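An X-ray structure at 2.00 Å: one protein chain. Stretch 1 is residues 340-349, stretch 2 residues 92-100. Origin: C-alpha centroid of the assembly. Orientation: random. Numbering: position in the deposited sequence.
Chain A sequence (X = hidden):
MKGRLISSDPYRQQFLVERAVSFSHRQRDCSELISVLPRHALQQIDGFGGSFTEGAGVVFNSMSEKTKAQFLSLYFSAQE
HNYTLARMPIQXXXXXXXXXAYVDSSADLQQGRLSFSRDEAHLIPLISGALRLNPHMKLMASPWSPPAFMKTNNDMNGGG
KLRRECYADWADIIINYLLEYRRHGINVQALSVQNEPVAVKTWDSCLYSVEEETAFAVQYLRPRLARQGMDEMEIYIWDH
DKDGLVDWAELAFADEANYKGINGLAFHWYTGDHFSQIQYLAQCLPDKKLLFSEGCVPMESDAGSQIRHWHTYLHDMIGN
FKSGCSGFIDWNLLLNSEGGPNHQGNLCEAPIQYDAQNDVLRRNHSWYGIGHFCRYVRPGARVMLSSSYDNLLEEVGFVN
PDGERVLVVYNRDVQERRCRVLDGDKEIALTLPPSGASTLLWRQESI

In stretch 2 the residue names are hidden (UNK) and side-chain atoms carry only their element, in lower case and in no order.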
# COMPACT_ATOMS: atom_id res chain seq x y z
N GLY A 340 -17.44 -13.11 27.63
CA GLY A 340 -17.10 -12.45 28.88
C GLY A 340 -16.12 -13.29 29.67
O GLY A 340 -15.58 -14.26 29.13
N PRO A 341 -15.91 -12.99 30.95
CA PRO A 341 -16.53 -11.89 31.71
C PRO A 341 -15.92 -10.51 31.44
O PRO A 341 -14.72 -10.39 31.20
CB PRO A 341 -16.33 -12.33 33.15
CG PRO A 341 -14.97 -12.97 33.10
CD PRO A 341 -15.03 -13.79 31.82
N ASN A 342 -16.77 -9.49 31.50
CA ASN A 342 -16.35 -8.10 31.29
C ASN A 342 -17.17 -7.28 32.29
O ASN A 342 -18.40 -7.29 32.24
CB ASN A 342 -16.66 -7.67 29.85
CG ASN A 342 -16.14 -6.28 29.53
OD1 ASN A 342 -16.66 -5.28 30.02
ND2 ASN A 342 -15.10 -6.22 28.70
N HIS A 343 -16.49 -6.56 33.18
CA HIS A 343 -17.22 -5.81 34.20
C HIS A 343 -18.02 -4.60 33.74
O HIS A 343 -18.68 -3.95 34.55
CB HIS A 343 -16.27 -5.46 35.37
CG HIS A 343 -15.39 -4.27 35.12
ND1 HIS A 343 -15.84 -2.97 35.25
CD2 HIS A 343 -14.07 -4.19 34.82
CE1 HIS A 343 -14.83 -2.14 35.04
NE2 HIS A 343 -13.75 -2.85 34.77
N GLN A 344 -17.99 -4.31 32.44
CA GLN A 344 -18.78 -3.21 31.90
C GLN A 344 -19.72 -3.71 30.80
O GLN A 344 -20.32 -2.92 30.08
CB GLN A 344 -17.88 -2.10 31.35
CG GLN A 344 -17.55 -1.03 32.36
CD GLN A 344 -18.80 -0.36 32.92
OE1 GLN A 344 -19.11 -0.49 34.11
NE2 GLN A 344 -19.51 0.36 32.07
N GLY A 345 -19.83 -5.03 30.68
CA GLY A 345 -20.70 -5.62 29.67
C GLY A 345 -20.21 -5.49 28.24
O GLY A 345 -20.97 -5.70 27.30
N ASN A 346 -18.93 -5.16 28.08
CA ASN A 346 -18.34 -5.01 26.75
C ASN A 346 -17.90 -6.38 26.22
O ASN A 346 -16.70 -6.63 26.05
CB ASN A 346 -17.15 -4.05 26.81
CG ASN A 346 -16.48 -3.86 25.47
OD1 ASN A 346 -17.15 -3.70 24.45
ND2 ASN A 346 -15.15 -3.87 25.45
N LEU A 347 -18.87 -7.25 25.97
CA LEU A 347 -18.60 -8.61 25.48
C LEU A 347 -17.99 -8.61 24.08
O LEU A 347 -18.42 -7.86 23.21
CB LEU A 347 -19.90 -9.42 25.49
CG LEU A 347 -20.66 -9.45 26.82
CD1 LEU A 347 -21.98 -10.20 26.65
CD2 LEU A 347 -19.80 -10.12 27.89
N CYS A 348 -17.00 -9.48 23.88
CA CYS A 348 -16.32 -9.59 22.59
C CYS A 348 -16.01 -11.04 22.27
O CYS A 348 -16.03 -11.90 23.14
CB CYS A 348 -14.99 -8.82 22.61
SG CYS A 348 -15.07 -7.05 22.95
N GLU A 349 -15.72 -11.32 21.00
CA GLU A 349 -15.35 -12.67 20.62
C GLU A 349 -13.85 -12.84 20.89
O GLU A 349 -13.12 -11.85 20.96
CB GLU A 349 -15.63 -12.90 19.13
CG GLU A 349 -15.49 -14.34 18.68
CD GLU A 349 -15.64 -14.50 17.18
OE1 GLU A 349 -14.68 -14.20 16.44
OE2 GLU A 349 -16.73 -14.92 16.74
N UNK A 92 -6.56 -3.89 36.82
CA UNK A 92 -7.72 -4.24 36.00
C UNK A 92 -7.96 -3.53 34.66
O UNK A 92 -7.58 -2.37 34.47
o UNK A 92 -9.14 -2.78 37.31
c UNK A 92 -8.99 -4.10 36.85
N UNK A 93 -8.58 -4.26 33.74
CA UNK A 93 -8.98 -3.73 32.44
C UNK A 93 -10.46 -4.10 32.39
O UNK A 93 -10.98 -4.66 33.36
c UNK A 93 -8.19 -4.39 31.29
s UNK A 93 -8.47 -6.15 31.00
N UNK A 94 -11.16 -3.80 31.30
CA UNK A 94 -12.59 -4.12 31.26
C UNK A 94 -12.85 -5.62 31.35
O UNK A 94 -13.87 -6.05 31.89
c UNK A 94 -13.25 -3.52 30.01
o UNK A 94 -13.30 -4.26 27.75
o UNK A 94 -11.33 -3.93 28.67
c UNK A 94 -12.58 -3.94 28.72
N UNK A 95 -11.93 -6.42 30.82
CA UNK A 95 -12.09 -7.86 30.90
C UNK A 95 -11.58 -8.39 32.23
O UNK A 95 -10.58 -9.11 32.31
c UNK A 95 -13.96 -8.50 26.25
c UNK A 95 -12.18 -7.52 27.55
c UNK A 95 -14.04 -9.55 27.17
c UNK A 95 -13.19 -9.57 28.27
c UNK A 95 -12.25 -8.56 28.47
c UNK A 95 -11.41 -8.55 29.71
c UNK A 95 -13.03 -7.49 26.44
N UNK A 96 -12.29 -8.01 33.28
CA UNK A 96 -11.98 -8.41 34.65
C UNK A 96 -13.32 -8.59 35.35
O UNK A 96 -14.35 -8.14 34.84
o UNK A 96 -9.97 -7.04 34.70
c UNK A 96 -11.18 -7.32 35.37
N UNK A 97 -13.31 -9.25 36.50
CA UNK A 97 -14.54 -9.46 37.25
C UNK A 97 -14.99 -8.12 37.83
O UNK A 97 -16.14 -7.96 38.23
c UNK A 97 -14.30 -10.48 38.37
c UNK A 97 -14.95 -12.49 37.03
c UNK A 97 -13.87 -11.88 37.92
c UNK A 97 -13.61 -12.76 39.13
N UNK A 98 -14.07 -7.17 37.86
CA UNK A 98 -14.35 -5.85 38.39
C UNK A 98 -13.05 -5.08 38.52
O UNK A 98 -11.98 -5.62 38.21
N UNK A 99 -13.12 -3.83 38.96
CA UNK A 99 -11.91 -3.02 39.12
C UNK A 99 -11.05 -3.56 40.26
O UNK A 99 -11.58 -4.06 41.25
n UNK A 99 -14.30 -0.59 38.60
c UNK A 99 -12.26 -1.57 39.46
o UNK A 99 -12.47 -0.57 37.28
c UNK A 99 -13.02 -0.86 38.35
N UNK A 100 -9.74 -3.46 40.11
CA UNK A 100 -8.81 -3.88 41.16
C UNK A 100 -7.46 -3.21 40.96
O UNK A 100 -7.03 -2.99 39.82
c UNK A 100 -8.00 -6.08 40.03
c UNK A 100 -6.77 -7.32 37.84
o UNK A 100 -6.18 -7.91 36.73
c UNK A 100 -8.67 -5.42 41.21
c UNK A 100 -6.61 -6.08 39.89
c UNK A 100 -5.99 -6.70 38.80
c UNK A 100 -8.15 -7.34 37.96
c UNK A 100 -8.76 -6.72 39.05

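Position 92 carries one side-chain carbon followed by one oxygen. Its side chain does not touch stretch 1. This is serine, S92. Within its own stretch, the backbone N of position 100 donates to S92 OG at 2.9 Å, and S92 N donates to the backbone O of position 100 at 3.2 Å.

Position 93 has one carbon and then one sulfur, with nothing beyond the sulfur. Its CA-to-CB bond points away from stretch 1. The backbone still makes contact, with the O of position 93 lying 3.4 Å from H343 CD2, near the plane of the imidazole ring. It is cysteine, C93.

Position 94 has two side-chain carbons, the second carrying two oxygens. One of the two oxygens lies 2.8 Å from N342 ND2 and 3.0 Å from N346 ND2. The elements and the short chain identify aspartate, D94. Both amides donate to D94 OD2. A carboxylate oxygen can accept both. The backbone adds a third hydrogen bond, from H343 N to D94 O at 3.0 Å. N342 CA also approaches D94 O at 3.3 Å, a CA-H...O contact.

Position 95 shows one carbon leading to a ring of six carbons with no oxygen attached. The CA-to-CB bond points away overall, but the ring end comes nearer. N342 ND2 lies over one face of the ring, and C348 SG sits at its edge. N346 O is also close to the ring. It is phenylalanine, F95. N342 ND2 is 3.3 Å from F95 CE1. F95 CZ is 3.8 Å from C348 SG and 3.3 Å from N346 O. C348 SG is 5.0 Å from the F95 ring centroid.

Position 96 again has one carbon and one oxygen. Towards stretch 1 it presents its backbone: its O lies at the edge of the H343 ring. It is serine, S96. Its side chain turns back to its own stretch, where S96 OG donates to C93 O at 2.9 Å.

Position 97 has four carbons, forked at the second. It is exposed, and one carbon at its end lies 4.0 Å from P341 CG. The fork marks leucine, L97, and the carbon is L97 CD2.

Position 98 has no side-chain atoms. Its CA lies 3.6 Å from H343 CB, and its C lies over one face of the imidazole. It is glycine, G98.

Position 99 has two carbons, the second bearing one oxygen and one nitrogen. The oxygen is 3.6 Å from H343 CE1, and the backbone N lies over a face of that ring. It is asparagine, N99, and the oxygen is N99 OD1.

Position 100 has one carbon and a six-carbon ring bearing an oxygen. It does not touch stretch 1. It is tyrosine, Y100.

The contact joins two loops and buries 568 Å². N342 OD1 accepts from Q344 N at 2.9 Å, within the turn from N342 to G345, and from N346 N at 3.0 Å, just past it. N342 ND2 donates to D94 OD2. H343 packs against the backbone of stretch 2, while the F95 ring lies against N342, N346 and C348. P341 O is buried without a polar partner.

Stretch 2 92-100: SCDFSLGNY
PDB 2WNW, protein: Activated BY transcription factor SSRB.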